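Local coordinates for putative L-alanine-DL-glutamate epimerase (Burkholderia xenovorans LB400, PDB 3SN4), which probably acts as a metal-dependent racemase or epimerase of the mandelate racemase/muconate lactonizing enzyme family, with 2-oxoglutarate bound in its active site, at residues 122-127 with 343-348; 179-184 with 220-225; 270-275 with 294-299. All coordinates share one frame; numbering follows the deposited sequence.

Interaction 1 of 3, residues 122-127 with 343-348. With AKG (2-oxoglutaric acid), chain C.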
# COMPACT_ATOMS: atom_id res chain seq x y z
N TYR A 122 36.65 12.00 -3.61
CA TYR A 122 37.14 11.00 -4.55
C TYR A 122 37.57 11.66 -5.86
O TYR A 122 36.99 12.66 -6.29
CB TYR A 122 36.14 9.90 -4.80
CG TYR A 122 34.87 10.30 -5.50
CD1 TYR A 122 34.71 10.12 -6.87
CD2 TYR A 122 33.78 10.78 -4.77
CE1 TYR A 122 33.50 10.44 -7.51
CE2 TYR A 122 32.57 11.11 -5.41
CZ TYR A 122 32.45 10.92 -6.76
OH TYR A 122 31.28 11.25 -7.35
N TRP A 123 38.57 11.06 -6.47
CA TRP A 123 39.10 11.51 -7.76
C TRP A 123 38.22 10.90 -8.83
O TRP A 123 38.28 9.70 -9.10
CB TRP A 123 40.54 11.07 -7.91
CG TRP A 123 41.19 11.33 -9.26
CD1 TRP A 123 40.58 11.68 -10.42
CD2 TRP A 123 42.58 11.17 -9.56
NE1 TRP A 123 41.51 11.78 -11.44
CE2 TRP A 123 42.74 11.46 -10.93
CE3 TRP A 123 43.70 10.82 -8.81
CZ2 TRP A 123 43.99 11.41 -11.57
CZ3 TRP A 123 44.94 10.77 -9.43
CH2 TRP A 123 45.08 11.07 -10.80
N SER A 124 37.39 11.75 -9.41
CA SER A 124 36.35 11.31 -10.30
C SER A 124 36.86 11.25 -11.71
O SER A 124 37.92 11.83 -12.02
CB SER A 124 35.15 12.26 -10.23
OG SER A 124 34.09 11.67 -10.93
N HIS A 125 36.13 10.53 -12.56
CA HIS A 125 36.51 10.31 -13.96
C HIS A 125 37.95 9.84 -14.08
O HIS A 125 38.74 10.39 -14.85
CB HIS A 125 36.28 11.59 -14.77
CG HIS A 125 34.86 12.02 -14.80
ND1 HIS A 125 34.36 12.98 -13.95
CD2 HIS A 125 33.81 11.54 -15.51
CE1 HIS A 125 33.06 13.10 -14.16
NE2 HIS A 125 32.70 12.25 -15.10
N CYS A 126 38.27 8.82 -13.29
CA CYS A 126 39.60 8.29 -13.18
C CYS A 126 39.54 6.80 -13.50
O CYS A 126 39.10 6.01 -12.64
CB CYS A 126 40.09 8.53 -11.75
SG CYS A 126 41.67 7.72 -11.30
N PRO A 127 40.01 6.37 -14.70
CA PRO A 127 40.76 7.09 -15.73
C PRO A 127 39.93 7.65 -16.89
O PRO A 127 40.47 7.92 -17.95
CB PRO A 127 41.71 6.02 -16.26
CG PRO A 127 41.00 4.70 -16.00
CD PRO A 127 39.84 4.96 -15.07
N GLU A 343 32.86 14.80 -4.64
CA GLU A 343 33.41 14.48 -5.95
C GLU A 343 34.35 15.59 -6.38
O GLU A 343 34.07 16.77 -6.19
CB GLU A 343 32.31 14.39 -6.99
CG GLU A 343 32.79 14.06 -8.39
CD GLU A 343 31.66 13.84 -9.38
OE1 GLU A 343 30.53 14.35 -9.15
OE2 GLU A 343 31.91 13.14 -10.39
N THR A 344 35.44 15.21 -6.99
CA THR A 344 36.26 16.20 -7.65
C THR A 344 37.06 15.58 -8.79
O THR A 344 37.50 14.46 -8.68
CB THR A 344 37.18 16.88 -6.65
OG1 THR A 344 37.55 18.14 -7.20
CG2 THR A 344 38.42 16.04 -6.34
N ASP A 345 37.24 16.34 -9.86
CA ASP A 345 38.09 15.93 -10.98
C ASP A 345 39.52 16.42 -10.72
O ASP A 345 39.80 17.61 -10.69
CB ASP A 345 37.58 16.47 -12.31
CG ASP A 345 36.27 15.78 -12.78
OD1 ASP A 345 36.04 14.57 -12.52
OD2 ASP A 345 35.48 16.47 -13.48
N ILE A 346 40.43 15.49 -10.53
CA ILE A 346 41.78 15.88 -10.20
C ILE A 346 42.56 16.18 -11.48
O ILE A 346 43.48 17.01 -11.47
CB ILE A 346 42.44 14.82 -9.28
CG1 ILE A 346 41.67 14.79 -7.93
CG2 ILE A 346 43.95 15.11 -9.03
CD1 ILE A 346 41.90 16.04 -7.09
N ASP A 347 42.18 15.55 -12.59
CA ASP A 347 42.76 15.88 -13.89
C ASP A 347 42.28 17.29 -14.21
O ASP A 347 41.09 17.56 -14.10
CB ASP A 347 42.30 14.93 -14.99
CG ASP A 347 42.74 13.50 -14.76
OD1 ASP A 347 43.95 13.23 -14.95
OD2 ASP A 347 41.87 12.66 -14.40
N ARG A 348 43.20 18.17 -14.59
CA ARG A 348 42.89 19.56 -14.87
C ARG A 348 43.37 19.94 -16.25
O ARG A 348 44.41 19.46 -16.72
CB ARG A 348 43.66 20.49 -13.93
CG ARG A 348 43.09 20.67 -12.56
CD ARG A 348 43.71 21.95 -11.92
NE ARG A 348 45.00 22.36 -12.50
CZ ARG A 348 46.19 21.85 -12.19
NH1 ARG A 348 46.30 20.87 -11.28
NH2 ARG A 348 47.28 22.31 -12.80
C1 AKG C . 29.37 12.35 -12.56
O1 AKG C . 30.23 13.27 -12.44
O2 AKG C . 29.14 11.55 -11.60
C2 AKG C . 28.59 12.20 -13.82
O5 AKG C . 27.88 11.22 -14.00
C3 AKG C . 28.54 13.26 -14.90
C4 AKG C . 29.48 13.13 -16.12
C5 AKG C . 29.54 11.85 -16.94
O3 AKG C . 30.16 10.88 -16.45
O4 AKG C . 29.02 11.83 -18.10
O HOH W 1 39.64 13.62 -13.14
O HOH W 2 41.27 10.32 -15.73
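Glu-343, Asp-345 and Asp-347, three acids at alternate positions, each take a different donor from residues 122-127: Ser-124, His-125 and Trp-123. They stand where the first and last parallel strands of an enolase-type, modified TIM barrel meet. Tyr-122 pairs with Glu-343 and Trp-123 with Thr-344 before the strands run into loops; Ser-124 N to Thr-344 O (2.8 Å) continues the pairing. On the other side Trp-123 shares backbone bonds with strand 161-168, so the seam is part of the closed barrel wall.

The barrel interior receives Tyr-122 and Glu-343. Glu-343 CA sits over one face of the Tyr-122 ring, toward its rim, in a CH-pi contact, and the phenol hydroxyl is bonded to Lys-163. Glu-343 CG points away from its backbone N (chi1 -180°), and the extended chain carries OE2 past the tyrosine, where its anti lone pair accepts a 2.7 Å hydrogen bond from Ser-124 OG. The same OE2 lies 2.7 Å from O1 of 2-oxoglutarate. Histidine suits the next position because its two ring nitrogens point to different partners. His-125 ND1 gives its hydrogen to Asp-345 OD1 (2.7 Å) on the syn side, with ring and carboxylate planes 62° apart, while NE2 reaches O3 of the ligand at 3.2 Å. Asp-345 thus acts as a second-shell residue that helps fix the rotation of a ligand-binding imidazole.

Trp-123 faces the helical layer outside. Ile-346 CB sits 3.6 Å from the centroid of its five-membered ring, almost directly over the face, and Cys-126 SG lies against the opposite face. Asp-347, whose OD1 forms a salt bridge with Arg-130, turns OD2 to the indole edge. That oxygen accepts Trp-123 NE1 at 3.1 Å from above the carboxylate plane and also two waters, one donating to Ser-124 O, the other to His-125 O.

Interaction 2 of 3, residues 179-184 with 220-225. With AKG (2-oxoglutaric acid), chain C.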
# COMPACT_ATOMS: atom_id res chain seq x y z
N PRO A 179 25.88 4.47 -24.27
CA PRO A 179 24.67 4.43 -25.10
C PRO A 179 23.51 5.28 -24.57
O PRO A 179 22.69 5.77 -25.36
CB PRO A 179 24.30 2.95 -25.11
CG PRO A 179 24.87 2.40 -23.82
CD PRO A 179 26.17 3.15 -23.66
N GLY A 180 23.45 5.46 -23.25
CA GLY A 180 22.52 6.40 -22.60
C GLY A 180 22.58 7.80 -23.18
O GLY A 180 21.59 8.51 -23.21
N PHE A 181 23.76 8.17 -23.67
CA PHE A 181 24.00 9.46 -24.28
C PHE A 181 24.25 9.34 -25.80
O PHE A 181 24.86 10.23 -26.45
CB PHE A 181 25.18 10.15 -23.55
CG PHE A 181 24.98 10.38 -22.07
CD1 PHE A 181 23.72 10.71 -21.54
CD2 PHE A 181 26.08 10.36 -21.19
CE1 PHE A 181 23.55 10.97 -20.18
CE2 PHE A 181 25.92 10.62 -19.82
CZ PHE A 181 24.63 10.91 -19.31
N ALA A 182 23.75 8.26 -26.39
CA ALA A 182 23.86 8.02 -27.82
C ALA A 182 25.31 7.84 -28.35
O ALA A 182 25.56 8.01 -29.55
CB ALA A 182 23.09 9.12 -28.63
N VAL A 183 26.26 7.50 -27.48
CA VAL A 183 27.58 7.07 -27.93
C VAL A 183 27.93 5.64 -27.45
O VAL A 183 28.50 5.45 -26.37
CB VAL A 183 28.69 8.05 -27.50
CG1 VAL A 183 30.03 7.63 -28.12
CG2 VAL A 183 28.32 9.47 -27.96
N PRO A 184 27.61 4.62 -28.25
CA PRO A 184 26.97 4.61 -29.57
C PRO A 184 25.43 4.67 -29.48
O PRO A 184 24.85 4.44 -28.42
CB PRO A 184 27.40 3.26 -30.12
CG PRO A 184 27.35 2.39 -28.91
CD PRO A 184 27.90 3.25 -27.81
N LEU A 220 27.56 4.10 -13.72
CA LEU A 220 26.89 3.53 -14.89
C LEU A 220 25.95 4.52 -15.57
O LEU A 220 25.37 4.21 -16.62
CB LEU A 220 26.14 2.26 -14.46
CG LEU A 220 26.98 1.18 -13.73
CD1 LEU A 220 26.06 0.04 -13.18
CD2 LEU A 220 28.06 0.63 -14.65
N ASN A 221 25.83 5.72 -15.01
CA ASN A 221 25.06 6.84 -15.60
C ASN A 221 23.67 6.33 -16.05
O ASN A 221 23.04 5.59 -15.29
CB ASN A 221 25.83 7.52 -16.73
CG ASN A 221 27.13 8.14 -16.27
OD1 ASN A 221 28.19 7.54 -16.43
ND2 ASN A 221 27.06 9.34 -15.71
N PHE A 222 23.22 6.69 -17.25
CA PHE A 222 21.94 6.23 -17.80
C PHE A 222 22.16 5.10 -18.83
O PHE A 222 21.36 4.96 -19.78
CB PHE A 222 21.20 7.37 -18.52
CG PHE A 222 20.68 8.49 -17.64
CD1 PHE A 222 19.36 8.45 -17.15
CD2 PHE A 222 21.46 9.62 -17.39
CE1 PHE A 222 18.84 9.51 -16.38
CE2 PHE A 222 20.96 10.68 -16.62
CZ PHE A 222 19.62 10.64 -16.12
N ASN A 223 23.19 4.27 -18.65
CA ASN A 223 23.62 3.37 -19.74
C ASN A 223 22.98 2.00 -19.83
O ASN A 223 23.39 1.16 -20.64
CB ASN A 223 25.14 3.27 -19.73
CG ASN A 223 25.81 4.57 -20.15
OD1 ASN A 223 25.38 5.23 -21.11
ND2 ASN A 223 26.86 4.95 -19.44
N ALA A 224 21.95 1.74 -19.01
CA ALA A 224 21.19 0.50 -19.09
C ALA A 224 19.73 0.73 -18.70
O ALA A 224 19.36 1.83 -18.31
CB ALA A 224 21.80 -0.56 -18.19
N LYS A 225 18.93 -0.33 -18.82
CA LYS A 225 17.63 -0.46 -18.16
C LYS A 225 17.83 -1.33 -16.90
O LYS A 225 18.85 -2.03 -16.78
CB LYS A 225 16.59 -1.11 -19.09
CG LYS A 225 16.42 -0.53 -20.53
CD LYS A 225 15.99 0.92 -20.54
CE LYS A 225 16.04 1.56 -21.93
NZ LYS A 225 14.86 1.16 -22.76
C1 AKG C . 29.37 12.35 -12.56
O1 AKG C . 30.23 13.27 -12.44
O2 AKG C . 29.14 11.55 -11.60
C2 AKG C . 28.59 12.20 -13.82
O5 AKG C . 27.88 11.22 -14.00
C3 AKG C . 28.54 13.26 -14.90
C4 AKG C . 29.48 13.13 -16.12
C5 AKG C . 29.54 11.85 -16.94
O3 AKG C . 30.16 10.88 -16.45
O4 AKG C . 29.02 11.83 -18.10
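Gly-180 and Asn-223 bring their CA atoms to 4.3 Å, a close backbone approach that suits a glycine, which has no side chain to put between the two loops. Here Asn-223 OD1 accepts Gly-180 N at 2.9 Å, in the carbonyl plane, and Gly-180 CA rests 3.4 Å from Phe-222 O. Asn-223 CG lies opposite its own carbonyl carbon (chi1 -69°), which turns the amide toward the 3-10 turn, where Pro-179 CD packs beside OD1.

The aromatic part touches through few atoms: Phe-181 and Phe-222 meet obliquely, chiefly through CE1 of the first and CD2 of the second, 3.7 Å apart. The loose side lies farther along residues 179-184, where Val-183 is exposed to solvent and stands clear of the contact. A second subunit closes in as well: its Arg-77 donates to Gly-180 O, and its Pro-78 packs on Phe-181.

Residues 220-223 form a type II' turn, whose second residue, Asn-221, has positive phi. Asn-165 holds Asn-221 OD1, while ND2 makes a weak 2.7 Å bond to 2-oxoglutarate O5; Phe-181 CE2 lies 3.7 Å from ligand O4. Loops following strands and converging on a ligand beside the magnesium ligand Asp-219 are characteristic of the active-site mouth of an enolase-superfamily barrel.

Interaction 3 of 3, residues 270-275 with 294-299; sequences TLFGIR and IWNGVW. With NA (sodium ion), chain E.
The amide of Asn-296 reads the backbone on both sides of Phe-272. ND2 donates to Leu-271 O at 3.0 Å in a nearly straight bond (173°) lying in both the amide and the carbonyl plane; OD1 accepts Gly-273 N, also at 3.0 Å but more bent (139°). Asparagine suits this place because a single flat group offers donor and acceptor at once. ND2 has a second acceptor in Asp-292 O, which ties the amide to its own helical turn and fixes its rotation. Between the two bonds, Phe-272 N is taken by Glu-276, so side chains bond to Leu-271 O, Phe-272 N and Gly-273 N.

Thr-270 O is a ligand of a sodium ion, at 2.8 Å, together with two waters, Tyr-249 OH and Pro-78 O of a second subunit. This carbonyl also lies at the edge of the Trp-295 indole, 3.6 Å from CZ3.

Outward from these bonds, the Phe-272 ring and the six-membered ring of Trp-295 run nearly parallel, planes 12° apart, but are slid until they barely overlap; their closest atoms are modelled too near each other, so the exact fit is doubtful. Glu-86 of helix 82-102 touches both aromatic side chains. The arrangement joins the loop after strand 265-267 to the short helix 293-296 that follows the next strand, 288-291, against helix 82-102 of the N-terminal domain, as in the two-domain enolase-superfamily fold.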
# COMPACT_ATOMS: atom_id res chain seq x y z
N THR A 270 20.78 14.27 -11.40
CA THR A 270 20.07 15.08 -12.38
C THR A 270 18.76 15.62 -11.86
O THR A 270 18.02 16.21 -12.63
CB THR A 270 19.82 14.31 -13.74
OG1 THR A 270 18.93 13.21 -13.52
CG2 THR A 270 21.13 13.81 -14.35
N LEU A 271 18.45 15.43 -10.58
CA LEU A 271 17.14 15.77 -10.07
C LEU A 271 17.09 17.14 -9.44
O LEU A 271 18.10 17.63 -8.89
CB LEU A 271 16.72 14.74 -9.04
CG LEU A 271 16.63 13.29 -9.48
CD1 LEU A 271 16.04 12.47 -8.32
CD2 LEU A 271 15.79 13.16 -10.74
N PHE A 272 15.90 17.74 -9.48
CA PHE A 272 15.65 19.10 -8.96
C PHE A 272 14.61 19.17 -7.85
O PHE A 272 13.45 18.82 -8.04
CB PHE A 272 15.14 20.01 -10.09
CG PHE A 272 16.13 20.23 -11.21
CD1 PHE A 272 16.95 21.35 -11.22
CD2 PHE A 272 16.22 19.33 -12.27
CE1 PHE A 272 17.83 21.54 -12.26
CE2 PHE A 272 17.12 19.52 -13.29
CZ PHE A 272 17.91 20.63 -13.28
N GLY A 273 15.02 19.67 -6.68
CA GLY A 273 14.12 19.97 -5.58
C GLY A 273 13.72 18.76 -4.77
O GLY A 273 13.80 17.64 -5.24
N ILE A 274 13.31 19.00 -3.52
CA ILE A 274 12.71 17.95 -2.70
C ILE A 274 11.69 17.11 -3.50
O ILE A 274 11.70 15.87 -3.42
CB ILE A 274 12.05 18.51 -1.42
CG1 ILE A 274 13.15 19.11 -0.50
CG2 ILE A 274 11.20 17.37 -0.74
CD1 ILE A 274 12.69 19.65 0.91
N ARG A 275 10.86 17.79 -4.29
CA ARG A 275 9.82 17.16 -5.10
C ARG A 275 10.32 15.99 -5.94
O ARG A 275 9.68 14.95 -5.99
CB ARG A 275 9.18 18.16 -6.06
CG ARG A 275 7.86 18.68 -5.58
CD ARG A 275 7.22 19.57 -6.63
NE ARG A 275 6.83 20.83 -6.00
CZ ARG A 275 5.65 21.10 -5.43
NH1 ARG A 275 4.62 20.22 -5.42
NH2 ARG A 275 5.51 22.30 -4.90
N ILE A 294 25.09 22.98 -8.32
CA ILE A 294 25.35 23.90 -9.45
C ILE A 294 24.03 24.10 -10.23
O ILE A 294 23.68 25.21 -10.60
CB ILE A 294 26.44 23.34 -10.41
CG1 ILE A 294 27.74 23.03 -9.65
CG2 ILE A 294 26.75 24.29 -11.59
CD1 ILE A 294 28.24 24.18 -8.75
N TRP A 295 23.34 22.99 -10.49
CA TRP A 295 22.03 22.98 -11.10
C TRP A 295 20.92 23.54 -10.20
O TRP A 295 20.09 24.37 -10.65
CB TRP A 295 21.69 21.52 -11.45
CG TRP A 295 22.27 21.06 -12.70
CD1 TRP A 295 23.39 21.56 -13.35
CD2 TRP A 295 21.77 20.02 -13.51
NE1 TRP A 295 23.59 20.86 -14.51
CE2 TRP A 295 22.61 19.91 -14.63
CE3 TRP A 295 20.68 19.15 -13.40
CZ2 TRP A 295 22.38 18.99 -15.65
CZ3 TRP A 295 20.47 18.23 -14.41
CH2 TRP A 295 21.31 18.16 -15.52
N ASN A 296 20.86 23.06 -8.96
CA ASN A 296 19.74 23.41 -8.08
C ASN A 296 19.87 24.78 -7.48
O ASN A 296 18.87 25.42 -7.18
CB ASN A 296 19.57 22.39 -6.95
CG ASN A 296 18.74 21.21 -7.36
OD1 ASN A 296 17.49 21.23 -7.27
ND2 ASN A 296 19.40 20.16 -7.84
N GLY A 297 21.11 25.24 -7.33
CA GLY A 297 21.41 26.33 -6.40
C GLY A 297 21.71 25.79 -5.02
O GLY A 297 21.04 24.87 -4.55
N VAL A 298 22.71 26.35 -4.36
CA VAL A 298 23.14 25.83 -3.04
C VAL A 298 22.07 26.00 -1.96
O VAL A 298 21.92 25.12 -1.11
CB VAL A 298 24.52 26.43 -2.62
CG1 VAL A 298 24.80 26.26 -1.11
CG2 VAL A 298 25.64 25.83 -3.46
N TRP A 299 21.28 27.08 -2.00
CA TRP A 299 20.22 27.27 -1.00
C TRP A 299 19.13 26.21 -1.14
O TRP A 299 18.71 25.59 -0.17
CB TRP A 299 19.64 28.67 -1.08
CG TRP A 299 18.78 29.03 0.08
CD1 TRP A 299 17.42 29.08 0.11
CD2 TRP A 299 19.23 29.43 1.37
NE1 TRP A 299 16.98 29.47 1.36
CE2 TRP A 299 18.08 29.70 2.15
CE3 TRP A 299 20.49 29.57 1.96
CZ2 TRP A 299 18.17 30.11 3.48
CZ3 TRP A 299 20.56 29.99 3.28
CH2 TRP A 299 19.41 30.25 4.02
NA NA E . 16.42 15.56 -14.76
O HOH W 3 15.35 17.53 -15.83
O HOH W 4 14.20 15.18 -13.51

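In the fold
All three contacts are buried and lie at the loop ends of barrel strands, yet their chemistry differs. Interaction 1 is the one with true strand pairing; it joins the first and last strands and pairs carboxylates with donors. Interaction 2 joins two loops and interaction 3 a loop and a short helix, each through an asparagine amide bonded to backbone, with aromatic rings alongside. Interactions 1 and 2 both touch 2-oxoglutarate, although their nearest atoms are about 6 Å apart; interaction 3 holds sodium instead. Interactions 2 and 3 meet where Phe-222 CZ packs 3.7 Å from Thr-270 OG1, and both border the second subunit, whereas interaction 1 touches no other subunit.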